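Local structure of fatty acid synthase 1, isoform A (Drosophila melanogaster, 6FN6) at residues T564-H569 / L912-P917; A570-L575 / K660-T665; K584-A589 / R918-P923; T605-P610 / K895-E900. The protein probably builds long-chain saturated fatty acids from acetyl-CoA and malonyl-CoA with NADPH, this chain holding its dehydratase, enoylreductase and ketoreductase region. All blocks are in the same frame, centred on the assembly; numbering follows the deposited sequence.

Contact 1 of 4, residues T564-H569 / L912-P917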
loop_
_atom_site.group_PDB
_atom_site.type_symbol
_atom_site.label_atom_id
_atom_site.label_comp_id
_atom_site.label_asym_id
_atom_site.label_seq_id
_atom_site.Cartn_x
_atom_site.Cartn_y
_atom_site.Cartn_z
ATOM N N THR A 564 3.225 -37.730 -36.369
ATOM C CA THR A 564 1.879 -37.178 -36.269
ATOM C C THR A 564 0.867 -38.034 -37.025
ATOM O O THR A 564 0.983 -38.241 -38.232
ATOM C CB THR A 564 1.823 -35.737 -36.818
ATOM O OG1 THR A 564 2.238 -35.724 -38.190
ATOM C CG2 THR A 564 2.731 -34.820 -36.010
ATOM N N LEU A 565 -0.118 -38.541 -36.288
ATOM C CA LEU A 565 -1.200 -39.329 -36.865
ATOM C C LEU A 565 -2.502 -38.534 -36.863
ATOM O O LEU A 565 -2.724 -37.699 -35.989
ATOM C CB LEU A 565 -1.390 -40.627 -36.078
ATOM C CG LEU A 565 -0.251 -41.650 -36.114
ATOM C CD1 LEU A 565 -0.663 -42.911 -35.371
ATOM C CD2 LEU A 565 0.190 -41.977 -37.537
ATOM N N GLN A 566 -3.355 -38.787 -37.849
ATOM C CA GLN A 566 -4.636 -38.092 -37.950
ATOM C C GLN A 566 -5.627 -38.646 -36.928
ATOM O O GLN A 566 -6.176 -39.730 -37.102
ATOM C CB GLN A 566 -5.214 -38.213 -39.363
ATOM C CG GLN A 566 -4.544 -37.315 -40.396
ATOM C CD GLN A 566 -5.397 -37.111 -41.637
ATOM O OE1 GLN A 566 -6.088 -38.027 -42.090
ATOM N NE2 GLN A 566 -5.361 -35.903 -42.189
ATOM N N VAL A 567 -5.835 -37.892 -35.854
ATOM C CA VAL A 567 -6.743 -38.292 -34.786
ATOM C C VAL A 567 -8.038 -37.487 -34.857
ATOM O O VAL A 567 -8.102 -36.455 -35.526
ATOM C CB VAL A 567 -6.073 -38.134 -33.411
ATOM C CG1 VAL A 567 -4.780 -38.937 -33.357
ATOM C CG2 VAL A 567 -5.799 -36.660 -33.110
ATOM N N GLU A 568 -9.073 -37.971 -34.179
ATOM C CA GLU A 568 -10.366 -37.297 -34.183
ATOM C C GLU A 568 -10.444 -36.202 -33.120
ATOM O O GLU A 568 -11.005 -35.133 -33.362
ATOM C CB GLU A 568 -11.489 -38.310 -33.964
ATOM C CG GLU A 568 -12.886 -37.728 -34.119
ATOM C CD GLU A 568 -13.975 -38.766 -33.937
ATOM O OE1 GLU A 568 -13.657 -39.896 -33.509
ATOM O OE2 GLU A 568 -15.150 -38.451 -34.222
ATOM N N HIS A 569 -9.888 -36.481 -31.944
ATOM C CA HIS A 569 -9.916 -35.537 -30.830
ATOM C C HIS A 569 -8.516 -35.218 -30.327
ATOM O O HIS A 569 -7.698 -36.116 -30.110
ATOM C CB HIS A 569 -10.771 -36.076 -29.684
ATOM C CG HIS A 569 -12.217 -36.230 -30.035
ATOM N ND1 HIS A 569 -12.958 -35.210 -30.590
ATOM C CD2 HIS A 569 -13.062 -37.280 -29.902
ATOM C CE1 HIS A 569 -14.195 -35.625 -30.792
ATOM N NE2 HIS A 569 -14.285 -36.877 -30.383
ATOM N N LEU A 912 -10.478 -34.747 -39.019
ATOM C CA LEU A 912 -9.297 -35.325 -38.411
ATOM C C LEU A 912 -8.246 -34.234 -38.326
ATOM O O LEU A 912 -8.155 -33.376 -39.206
ATOM C CB LEU A 912 -8.782 -36.508 -39.232
ATOM C CG LEU A 912 -9.687 -37.740 -39.312
ATOM C CD1 LEU A 912 -9.108 -38.742 -40.291
ATOM C CD2 LEU A 912 -9.881 -38.378 -37.946
ATOM N N ILE A 913 -7.454 -34.265 -37.264
ATOM C CA ILE A 913 -6.414 -33.271 -37.065
ATOM C C ILE A 913 -5.122 -33.997 -36.744
ATOM O O ILE A 913 -5.125 -35.018 -36.058
ATOM C CB ILE A 913 -6.801 -32.270 -35.955
ATOM C CG1 ILE A 913 -5.741 -31.170 -35.835
ATOM C CG2 ILE A 913 -6.988 -32.992 -34.624
ATOM C CD1 ILE A 913 -6.157 -29.998 -34.951
ATOM N N ASN A 914 -4.015 -33.477 -37.259
ATOM C CA ASN A 914 -2.721 -34.091 -37.022
ATOM C C ASN A 914 -2.232 -33.749 -35.621
ATOM O O ASN A 914 -1.947 -32.592 -35.309
ATOM C CB ASN A 914 -1.713 -33.630 -38.074
ATOM C CG ASN A 914 -2.080 -34.090 -39.469
ATOM O OD1 ASN A 914 -1.741 -35.202 -39.877
ATOM N ND2 ASN A 914 -2.782 -33.240 -40.208
ATOM N N ALA A 915 -2.141 -34.774 -34.780
ATOM C CA ALA A 915 -1.690 -34.606 -33.408
ATOM C C ALA A 915 -0.762 -35.749 -33.029
ATOM O O ALA A 915 -0.820 -36.832 -33.614
ATOM C CB ALA A 915 -2.878 -34.549 -32.456
ATOM N N ILE A 916 0.104 -35.499 -32.057
ATOM C CA ILE A 916 0.990 -36.534 -31.556
ATOM C C ILE A 916 0.105 -37.600 -30.922
ATOM O O ILE A 916 -0.665 -37.299 -30.008
ATOM C CB ILE A 916 2.017 -35.965 -30.564
ATOM C CG1 ILE A 916 2.914 -34.948 -31.271
ATOM C CG2 ILE A 916 2.860 -37.085 -29.962
ATOM C CD1 ILE A 916 3.793 -34.139 -30.340
ATOM N N PRO A 917 0.191 -38.851 -31.413
ATOM C CA PRO A 917 -0.686 -39.874 -30.838
ATOM C C PRO A 917 -0.363 -40.144 -29.375
ATOM O O PRO A 917 0.783 -39.991 -28.955
ATOM C CB PRO A 917 -0.411 -41.106 -31.708
ATOM C CG PRO A 917 0.952 -40.890 -32.259
ATOM C CD PRO A 917 1.094 -39.407 -32.437
#

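Contact 2 of 4, residues A570-L575 / K660-T665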
loop_
_atom_site.group_PDB
_atom_site.type_symbol
_atom_site.label_atom_id
_atom_site.label_comp_id
_atom_site.label_asym_id
_atom_site.label_seq_id
_atom_site.Cartn_x
_atom_site.Cartn_y
_atom_site.Cartn_z
ATOM N N ALA A 570 -8.250 -33.931 -30.131
ATOM C CA ALA A 570 -6.943 -33.489 -29.675
ATOM C C ALA A 570 -7.024 -32.153 -28.954
ATOM O O ALA A 570 -8.022 -31.436 -29.045
ATOM C CB ALA A 570 -5.987 -33.390 -30.852
ATOM N N TYR A 571 -5.966 -31.836 -28.218
ATOM C CA TYR A 571 -5.852 -30.549 -27.551
ATOM C C TYR A 571 -4.435 -30.032 -27.752
ATOM O O TYR A 571 -3.549 -30.781 -28.167
ATOM C CB TYR A 571 -6.184 -30.668 -26.059
ATOM C CG TYR A 571 -5.160 -31.446 -25.269
ATOM C CD1 TYR A 571 -5.205 -32.835 -25.213
ATOM C CD2 TYR A 571 -4.148 -30.795 -24.579
ATOM C CE1 TYR A 571 -4.267 -33.553 -24.492
ATOM C CE2 TYR A 571 -3.208 -31.504 -23.856
ATOM C CZ TYR A 571 -3.271 -32.883 -23.817
ATOM O OH TYR A 571 -2.336 -33.592 -23.096
ATOM N N VAL A 572 -4.226 -28.753 -27.465
ATOM C CA VAL A 572 -2.915 -28.143 -27.621
ATOM C C VAL A 572 -2.204 -28.161 -26.279
ATOM O O VAL A 572 -2.819 -27.924 -25.238
ATOM C CB VAL A 572 -3.026 -26.715 -28.184
ATOM C CG1 VAL A 572 -1.650 -26.054 -28.272
ATOM C CG2 VAL A 572 -3.695 -26.739 -29.549
ATOM N N ASN A 573 -0.908 -28.446 -26.309
ATOM C CA ASN A 573 -0.113 -28.492 -25.093
ATOM C C ASN A 573 1.274 -27.915 -25.332
ATOM O O ASN A 573 1.862 -28.104 -26.397
ATOM C CB ASN A 573 0.002 -29.931 -24.590
ATOM C CG ASN A 573 0.677 -30.025 -23.235
ATOM O OD1 ASN A 573 0.687 -29.065 -22.464
ATOM N ND2 ASN A 573 1.252 -31.186 -22.942
ATOM N N ALA A 574 1.784 -27.200 -24.335
ATOM C CA ALA A 574 3.157 -26.719 -24.354
ATOM C C ALA A 574 4.031 -27.717 -23.606
ATOM O O ALA A 574 4.005 -27.770 -22.377
ATOM C CB ALA A 574 3.252 -25.339 -23.727
ATOM N N LEU A 575 4.796 -28.510 -24.349
ATOM C CA LEU A 575 5.582 -29.587 -23.753
ATOM C C LEU A 575 6.691 -29.060 -22.839
ATOM O O LEU A 575 6.857 -29.538 -21.716
ATOM C CB LEU A 575 6.181 -30.454 -24.859
ATOM C CG LEU A 575 5.174 -30.973 -25.892
ATOM C CD1 LEU A 575 5.850 -31.897 -26.894
ATOM C CD2 LEU A 575 3.991 -31.673 -25.226
ATOM N N LYS A 660 -9.377 -25.648 -21.209
ATOM C CA LYS A 660 -9.627 -26.785 -22.097
ATOM C C LYS A 660 -10.446 -26.442 -23.341
ATOM O O LYS A 660 -11.012 -27.337 -23.971
ATOM C CB LYS A 660 -10.323 -27.911 -21.325
ATOM C CG LYS A 660 -9.571 -28.365 -20.082
ATOM C CD LYS A 660 -10.366 -29.372 -19.269
ATOM C CE LYS A 660 -9.538 -29.932 -18.117
ATOM N NZ LYS A 660 -8.311 -30.646 -18.580
ATOM N N SER A 661 -10.511 -25.165 -23.706
ATOM C CA SER A 661 -11.279 -24.763 -24.883
ATOM C C SER A 661 -10.428 -24.849 -26.144
ATOM O O SER A 661 -10.953 -24.865 -27.258
ATOM C CB SER A 661 -11.819 -23.340 -24.726
ATOM O OG SER A 661 -10.865 -22.381 -25.152
ATOM N N LEU A 662 -9.113 -24.922 -25.967
ATOM C CA LEU A 662 -8.207 -24.975 -27.103
ATOM C C LEU A 662 -8.048 -26.430 -27.522
ATOM O O LEU A 662 -6.962 -27.006 -27.457
ATOM C CB LEU A 662 -6.857 -24.346 -26.758
ATOM C CG LEU A 662 -5.894 -24.124 -27.927
ATOM C CD1 LEU A 662 -6.505 -23.214 -28.985
ATOM C CD2 LEU A 662 -4.581 -23.544 -27.429
ATOM N N ALA A 663 -9.166 -27.010 -27.947
ATOM C CA ALA A 663 -9.231 -28.411 -28.325
ATOM C C ALA A 663 -10.309 -28.592 -29.382
ATOM O O ALA A 663 -11.081 -27.674 -29.650
ATOM C CB ALA A 663 -9.516 -29.277 -27.110
ATOM N N THR A 664 -10.357 -29.768 -29.992
ATOM C CA THR A 664 -11.361 -30.046 -31.010
ATOM C C THR A 664 -12.757 -30.096 -30.393
ATOM O O THR A 664 -13.752 -29.830 -31.065
ATOM C CB THR A 664 -11.073 -31.371 -31.731
ATOM O OG1 THR A 664 -10.994 -32.432 -30.771
ATOM C CG2 THR A 664 -9.762 -31.280 -32.498
ATOM N N THR A 665 -12.820 -30.441 -29.110
ATOM C CA THR A 665 -14.085 -30.484 -28.384
ATOM C C THR A 665 -13.888 -29.964 -26.966
ATOM O O THR A 665 -12.800 -30.075 -26.402
ATOM C CB THR A 665 -14.663 -31.911 -28.325
ATOM O OG1 THR A 665 -13.628 -32.839 -27.974
ATOM C CG2 THR A 665 -15.261 -32.306 -29.671
#

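Contact 3 of 4, residues K584-A589 / R918-P923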
loop_
_atom_site.group_PDB
_atom_site.type_symbol
_atom_site.label_atom_id
_atom_site.label_comp_id
_atom_site.label_asym_id
_atom_site.label_seq_id
_atom_site.Cartn_x
_atom_site.Cartn_y
_atom_site.Cartn_z
ATOM N N LYS A 584 2.133 -28.031 -29.486
ATOM C CA LYS A 584 1.716 -29.033 -30.457
ATOM C C LYS A 584 0.370 -29.643 -30.071
ATOM O O LYS A 584 -0.010 -29.644 -28.900
ATOM C CB LYS A 584 2.774 -30.138 -30.573
ATOM C CG LYS A 584 4.111 -29.684 -31.157
ATOM C CD LYS A 584 5.052 -30.867 -31.362
ATOM C CE LYS A 584 6.343 -30.465 -32.065
ATOM N NZ LYS A 584 7.255 -29.681 -31.184
ATOM N N TRP A 585 -0.356 -30.145 -31.064
ATOM C CA TRP A 585 -1.612 -30.840 -30.813
ATOM C C TRP A 585 -1.330 -32.233 -30.266
ATOM O O TRP A 585 -0.444 -32.934 -30.756
ATOM C CB TRP A 585 -2.451 -30.930 -32.086
ATOM C CG TRP A 585 -3.002 -29.616 -32.534
ATOM C CD1 TRP A 585 -2.404 -28.713 -33.362
ATOM C CD2 TRP A 585 -4.272 -29.056 -32.180
ATOM N NE1 TRP A 585 -3.222 -27.623 -33.544
ATOM C CE2 TRP A 585 -4.375 -27.810 -32.828
ATOM C CE3 TRP A 585 -5.331 -29.488 -31.377
ATOM C CZ2 TRP A 585 -5.496 -26.993 -32.698
ATOM C CZ3 TRP A 585 -6.440 -28.675 -31.248
ATOM C CH2 TRP A 585 -6.515 -27.443 -31.904
ATOM N N ILE A 586 -2.094 -32.629 -29.255
ATOM C CA ILE A 586 -1.933 -33.937 -28.637
ATOM C C ILE A 586 -3.256 -34.677 -28.699
ATOM O O ILE A 586 -4.313 -34.088 -28.484
ATOM C CB ILE A 586 -1.450 -33.809 -27.183
ATOM C CG1 ILE A 586 -0.173 -32.963 -27.106
ATOM C CG2 ILE A 586 -1.236 -35.186 -26.565
ATOM C CD1 ILE A 586 1.010 -33.535 -27.863
ATOM N N GLU A 587 -3.203 -35.972 -28.981
ATOM C CA GLU A 587 -4.416 -36.774 -29.016
ATOM C C GLU A 587 -5.022 -36.791 -27.621
ATOM O O GLU A 587 -4.304 -36.901 -26.627
ATOM C CB GLU A 587 -4.119 -38.194 -29.493
ATOM C CG GLU A 587 -5.355 -39.049 -29.715
ATOM C CD GLU A 587 -5.011 -40.471 -30.123
ATOM O OE1 GLU A 587 -5.944 -41.254 -30.394
ATOM O OE2 GLU A 587 -3.808 -40.807 -30.168
ATOM N N ALA A 588 -6.344 -36.687 -27.549
ATOM C CA ALA A 588 -7.022 -36.622 -26.264
ATOM C C ALA A 588 -7.676 -37.952 -25.942
ATOM O O ALA A 588 -7.928 -38.760 -26.834
ATOM C CB ALA A 588 -8.060 -35.511 -26.269
ATOM N N ALA A 589 -7.938 -38.184 -24.661
ATOM C CA ALA A 589 -8.625 -39.398 -24.258
ATOM C C ALA A 589 -10.090 -39.269 -24.641
ATOM O O ALA A 589 -10.612 -38.161 -24.728
ATOM C CB ALA A 589 -8.474 -39.628 -22.763
ATOM N N ARG A 918 -1.373 -40.534 -28.610
ATOM C CA ARG A 918 -1.189 -40.815 -27.195
ATOM C C ARG A 918 -2.220 -41.821 -26.712
ATOM O O ARG A 918 -3.412 -41.683 -26.982
ATOM C CB ARG A 918 -1.268 -39.526 -26.375
ATOM C CG ARG A 918 -1.205 -39.747 -24.876
ATOM C CD ARG A 918 -0.958 -38.448 -24.137
ATOM N NE ARG A 918 0.369 -37.917 -24.433
ATOM C CZ ARG A 918 0.913 -36.865 -23.830
ATOM N NH1 ARG A 918 0.245 -36.215 -22.883
ATOM N NH2 ARG A 918 2.129 -36.462 -24.174
ATOM N N THR A 919 -1.743 -42.845 -26.012
ATOM C CA THR A 919 -2.602 -43.916 -25.533
ATOM C C THR A 919 -2.915 -43.711 -24.061
ATOM O O THR A 919 -2.020 -43.495 -23.247
ATOM C CB THR A 919 -1.949 -45.305 -25.741
ATOM O OG1 THR A 919 -1.511 -45.433 -27.100
ATOM C CG2 THR A 919 -2.928 -46.422 -25.423
ATOM N N TYR A 920 -4.199 -43.769 -23.732
ATOM C CA TYR A 920 -4.652 -43.615 -22.358
ATOM C C TYR A 920 -5.175 -44.943 -21.822
ATOM O O TYR A 920 -5.578 -45.815 -22.589
ATOM C CB TYR A 920 -5.740 -42.546 -22.273
ATOM C CG TYR A 920 -5.295 -41.172 -22.733
ATOM C CD1 TYR A 920 -5.318 -40.826 -24.079
ATOM C CD2 TYR A 920 -4.859 -40.221 -21.821
ATOM C CE1 TYR A 920 -4.915 -39.571 -24.500
ATOM C CE2 TYR A 920 -4.456 -38.965 -22.234
ATOM C CZ TYR A 920 -4.486 -38.644 -23.570
ATOM O OH TYR A 920 -4.079 -37.392 -23.975
ATOM N N MET A 921 -5.153 -45.101 -20.504
ATOM C CA MET A 921 -5.702 -46.300 -19.886
ATOM C C MET A 921 -7.227 -46.247 -19.848
ATOM O O MET A 921 -7.833 -45.181 -19.958
ATOM C CB MET A 921 -5.150 -46.485 -18.472
ATOM C CG MET A 921 -3.660 -46.780 -18.417
ATOM S SD MET A 921 -3.176 -48.175 -19.459
ATOM C CE MET A 921 -2.265 -47.321 -20.743
ATOM N N HIS A 922 -7.839 -47.416 -19.711
ATOM C CA HIS A 922 -9.288 -47.530 -19.624
ATOM C C HIS A 922 -9.745 -47.323 -18.178
ATOM O O HIS A 922 -9.268 -48.011 -17.274
ATOM C CB HIS A 922 -9.735 -48.899 -20.135
ATOM C CG HIS A 922 -11.178 -48.960 -20.518
ATOM N ND1 HIS A 922 -12.196 -48.762 -19.612
ATOM C CD2 HIS A 922 -11.774 -49.201 -21.709
ATOM C CE1 HIS A 922 -13.359 -48.874 -20.227
ATOM N NE2 HIS A 922 -13.132 -49.141 -21.500
ATOM N N PRO A 923 -10.669 -46.371 -17.949
ATOM C CA PRO A 923 -11.057 -46.028 -16.574
ATOM C C PRO A 923 -11.965 -47.055 -15.893
ATOM O O PRO A 923 -12.345 -46.859 -14.740
ATOM C CB PRO A 923 -11.792 -44.695 -16.748
ATOM C CG PRO A 923 -12.358 -44.759 -18.112
ATOM C CD PRO A 923 -11.355 -45.515 -18.937
#

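Contact 4 of 4, residues T605-P610 / K895-E900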
loop_
_atom_site.group_PDB
_atom_site.type_symbol
_atom_site.label_atom_id
_atom_site.label_comp_id
_atom_site.label_asym_id
_atom_site.label_seq_id
_atom_site.Cartn_x
_atom_site.Cartn_y
_atom_site.Cartn_z
ATOM N N THR A 605 -18.595 -28.780 -30.032
ATOM C CA THR A 605 -17.575 -28.878 -31.065
ATOM C C THR A 605 -16.939 -27.508 -31.247
ATOM O O THR A 605 -17.632 -26.528 -31.515
ATOM C CB THR A 605 -18.163 -29.358 -32.407
ATOM O OG1 THR A 605 -18.966 -30.526 -32.194
ATOM C CG2 THR A 605 -17.050 -29.681 -33.397
ATOM N N VAL A 606 -15.619 -27.442 -31.111
ATOM C CA VAL A 606 -14.921 -26.165 -31.142
ATOM C C VAL A 606 -14.600 -25.772 -32.576
ATOM O O VAL A 606 -14.075 -26.575 -33.349
ATOM C CB VAL A 606 -13.640 -26.214 -30.289
ATOM C CG1 VAL A 606 -12.910 -24.874 -30.325
ATOM C CG2 VAL A 606 -13.970 -26.600 -28.859
ATOM N N TYR A 607 -14.924 -24.529 -32.920
ATOM C CA TYR A 607 -14.606 -23.978 -34.230
ATOM C C TYR A 607 -13.547 -22.892 -34.092
ATOM O O TYR A 607 -12.563 -22.866 -34.831
ATOM C CB TYR A 607 -15.857 -23.408 -34.894
ATOM C CG TYR A 607 -16.718 -24.453 -35.563
ATOM C CD1 TYR A 607 -17.389 -25.407 -34.808
ATOM C CD2 TYR A 607 -16.865 -24.488 -36.944
ATOM C CE1 TYR A 607 -18.180 -26.366 -35.409
ATOM C CE2 TYR A 607 -17.655 -25.444 -37.554
ATOM C CZ TYR A 607 -18.309 -26.381 -36.781
ATOM O OH TYR A 607 -19.099 -27.336 -37.377
ATOM N N TYR A 608 -13.760 -21.997 -33.132
ATOM C CA TYR A 608 -12.841 -20.893 -32.894
ATOM C C TYR A 608 -12.454 -20.829 -31.422
ATOM O O TYR A 608 -13.317 -20.789 -30.548
ATOM C CB TYR A 608 -13.477 -19.574 -33.338
ATOM C CG TYR A 608 -13.577 -19.452 -34.841
ATOM C CD1 TYR A 608 -14.672 -19.957 -35.526
ATOM C CD2 TYR A 608 -12.566 -18.849 -35.577
ATOM C CE1 TYR A 608 -14.764 -19.858 -36.896
ATOM C CE2 TYR A 608 -12.649 -18.744 -36.949
ATOM C CZ TYR A 608 -13.749 -19.251 -37.605
ATOM O OH TYR A 608 -13.835 -19.150 -38.974
ATOM N N ALA A 609 -11.151 -20.842 -31.158
ATOM C CA ALA A 609 -10.638 -20.754 -29.796
ATOM C C ALA A 609 -9.650 -19.597 -29.698
ATOM O O ALA A 609 -8.555 -19.667 -30.258
ATOM C CB ALA A 609 -9.970 -22.059 -29.389
ATOM N N PRO A 610 -10.036 -18.519 -28.998
ATOM C CA PRO A 610 -9.097 -17.408 -28.807
ATOM C C PRO A 610 -8.007 -17.685 -27.779
ATOM O O PRO A 610 -8.216 -18.457 -26.842
ATOM C CB PRO A 610 -9.997 -16.266 -28.321
ATOM C CG PRO A 610 -11.370 -16.646 -28.723
ATOM C CD PRO A 610 -11.411 -18.133 -28.642
ATOM N N LYS A 895 -8.369 -20.790 -35.722
ATOM C CA LYS A 895 -9.423 -21.396 -36.525
ATOM C C LYS A 895 -9.278 -22.914 -36.540
ATOM O O LYS A 895 -8.575 -23.472 -37.381
ATOM C CB LYS A 895 -9.375 -20.839 -37.950
ATOM C CG LYS A 895 -10.389 -21.434 -38.920
ATOM C CD LYS A 895 -9.857 -21.401 -40.346
ATOM C CE LYS A 895 -9.683 -19.977 -40.851
ATOM N NZ LYS A 895 -9.104 -19.940 -42.221
ATOM N N VAL A 896 -9.946 -23.576 -35.602
ATOM C CA VAL A 896 -9.903 -25.028 -35.522
ATOM C C VAL A 896 -10.716 -25.625 -36.668
ATOM O O VAL A 896 -10.281 -26.573 -37.325
ATOM C CB VAL A 896 -10.417 -25.525 -34.159
ATOM C CG1 VAL A 896 -10.268 -27.033 -34.052
ATOM C CG2 VAL A 896 -9.678 -24.829 -33.019
ATOM N N ARG A 897 -11.901 -25.066 -36.897
ATOM C CA ARG A 897 -12.771 -25.507 -37.980
ATOM C C ARG A 897 -13.333 -24.308 -38.740
ATOM O O ARG A 897 -13.680 -23.293 -38.137
ATOM C CB ARG A 897 -13.918 -26.353 -37.433
ATOM C CG ARG A 897 -13.481 -27.604 -36.701
ATOM C CD ARG A 897 -14.680 -28.298 -36.077
ATOM N NE ARG A 897 -15.676 -28.676 -37.077
ATOM C CZ ARG A 897 -15.852 -29.909 -37.545
ATOM N NH1 ARG A 897 -15.106 -30.920 -37.109
ATOM N NH2 ARG A 897 -16.790 -30.136 -38.454
ATOM N N ASP A 898 -13.424 -24.432 -40.059
ATOM C CA ASP A 898 -14.102 -23.437 -40.882
ATOM C C ASP A 898 -15.607 -23.532 -40.665
ATOM O O ASP A 898 -16.172 -24.625 -40.665
ATOM C CB ASP A 898 -13.759 -23.631 -42.358
ATOM C CG ASP A 898 -12.425 -23.017 -42.732
ATOM O OD1 ASP A 898 -12.237 -21.808 -42.480
ATOM O OD2 ASP A 898 -11.558 -23.744 -43.258
ATOM N N GLU A 899 -16.256 -22.388 -40.475
ATOM C CA GLU A 899 -17.690 -22.371 -40.212
ATOM C C GLU A 899 -18.493 -22.701 -41.471
ATOM O O GLU A 899 -18.224 -22.183 -42.556
ATOM C CB GLU A 899 -18.114 -21.009 -39.660
ATOM C CG GLU A 899 -19.590 -20.919 -39.301
ATOM C CD GLU A 899 -19.976 -19.566 -38.737
ATOM O OE1 GLU A 899 -19.087 -18.699 -38.600
ATOM O OE2 GLU A 899 -21.170 -19.372 -38.425
ATOM N N GLU A 900 -19.482 -23.574 -41.306
ATOM C CA GLU A 900 -20.394 -23.938 -42.385
ATOM C C GLU A 900 -21.139 -22.716 -42.909
ATOM O O GLU A 900 -21.422 -21.778 -42.163
ATOM C CB GLU A 900 -21.391 -24.999 -41.915
ATOM C CG GLU A 900 -20.771 -26.366 -41.671
ATOM C CD GLU A 900 -20.068 -26.465 -40.332
ATOM O OE1 GLU A 900 -19.917 -25.427 -39.656
ATOM O OE2 GLU A 900 -19.668 -27.585 -39.953
#

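Contact 1 of 4, residues T564-H569 / L912-P917
Leu565-Val567 and Ile913-Ala915 form a short, strongly twisted antiparallel pair whose axes run 123° apart, with Leu565-Ala915 and Val567-Ile913 as hydrogen-bonded pairs and Gln566-Asn914 as the non-hydrogen-bonded pair between them. Four backbone bonds hold it, the shortest from Ile913 N to Val567 O at 2.9 Å. On one face Val567 is central. Its CG2, set between its own backbone N and carbonyl carbon (CG1 chi1 -57°), lies 3.7 Å from Ala915 CB and 4.1 Å from Ile913 CG2. Trp585 and Ala570 back Ile913 and Ala915. Farther along, Leu565 CD1 meets Pro917 CG at 4.0 Å, the side chains crossing at about a right angle. On the opposite face, Gln566 and Asn914 lie side by side and point the same way, Gln566 CG being 3.5 Å from Asn914 OD1. Leu912 runs across Gln566, with CD1 3.6 Å from OE1. Main-chain bonds and one apolar face thus join segments that probably lie at the start and end of the enoylreductase part, while Gln566 opposite is exposed.

Contact 2 of 4, residues A570-L575 / K660-T665
Tyr571, the one aromatic side chain here, meets Ala663 through CB alone (CB to CB 3.8 Å); its ring leads away from 660-665, so neither face nor edge is used across this contact, and it packs instead by Ile586, Asp636 and Cys637. The peptide groups on both sides of Tyr571 do the joining. Thr664 N donates to Ala570 O at 3.0 Å, and Val572 N donates to Leu662 O at 3.2 Å. A third bond comes from Ala570 N to Thr664 OG1 (3.2 Å), possible because OG1 sits between its own backbone N and carbonyl carbon (chi1 56°). Ala570 is therefore gripped at N and O by one residue. Beyond it, Leu662 CD2 reaches Val572 CB at 3.6 Å as the side chains cross obliquely. Largely buried, with Thr664 partly exposed, this is a single bridge at Tyr571 and Ala663 beside an inverse gamma turn centred on Leu662, joining the hairpin of strands 570-574 and 583-587 to the loop before strand 665-669.

Contact 3 of 4, residues K584-A589 / R918-P923
Tyr920 and Arg918, on the loop leading into the Rossmann-type ketoreductase domain, grip the end of strand 583-587, the second strand of a beta hairpin. Tyr920 OH donates to Glu587 O at 2.7 Å, in the plane of that carbonyl, while Ala589 CB lies over one face of the ring, 3.6 Å from its centroid, as a CH-pi contact. The hydroxyl and the methyl group together fix where the ring sits. A phenylalanine in place of Tyr920 would probably leave Glu587 O without its hydroxyl partner and the tip of the ring untethered. Glu587 also reaches back across the contact: CG is anti to the backbone N (chi1 -173°) and the chain runs on extended, and Glu587 OE2 accepts from Arg918 N at 2.9 Å, on the anti side of the carboxylate. In the next shell, Thr919 between the two gripping residues is tied to the ketoreductase domain by a hydrogen bond from Arg947 to its O. The Arg918 guanidinium lies near Arg947 too, a like charge. Over the centre of one face of that guanidinium stands Ile586 CG2, 3.8 Å from Arg918 NE.

Contact 4 of 4, residues T605-P610 / K895-E900
Tyr607 carries the strongest polar links here, at hydroxyl and carbonyl. Tyr607 OH donates to Glu900 OE2 at 2.6 Å, meeting the syn lone pair of that oxygen, and also has a weak bond with Arg646, which forms a salt bridge to Glu900 OE1. Glu900, bent at chi2 (80°), crosses the Tyr607 side chain at about a right angle. The carbonyl O of Tyr607 accepts from Arg897 N at 3.1 Å, on a lone pair, and weakly from Val896 N. Arg897 covers one face of the ring: CB is 3.9 Å from the centroid, and Arg897 NE lies 3.5 Å from Tyr607 CZ, offset toward the rim. Arg897 NH2 bonds to Lys909 O, and its CD touches Thr605 CG2 at 3.8 Å. A phenylalanine in place of Tyr607 would probably leave Glu900 OE2 without this donor and Arg646 without its weak bond. Tyr608 lies alongside Lys895 (Tyr608 CE2 to Lys895 CG 4.0 Å), and Val606 CG1 meets Val896 CG2 at 4.2 Å. This joins strand 601-611, at the classic beta bulge where Tyr607 and Tyr608 face Ala644, to the loop after strand 891-895 of the enoylreductase part. Shared between a phenol and an arginine, the Glu900 carboxylate is likely to stay charged.

From the N terminus, the chain passes through 564-569, 570-575, 584-589 and 605-610, the first halves of contacts 1 to 4 in order. The return halves come in another order. Residues 660-665 close contact 2 first, 895-900 then close contact 4, 912-917 contact 1 and 918-923 contact 3. Contacts 2 and 4 are nested within the loop of contact 1, and contact 4 also within that of contact 3; contact 2 crosses both 3 and 4, and 1 crosses 3. Strands 570-574 and 583-587 pair directly, linking contacts 2 and 3, while Thr664 and Val606 join contacts 2 and 4. Together they probably tie the start of the enoylreductase region to its end and to the entry of the ketoreductase.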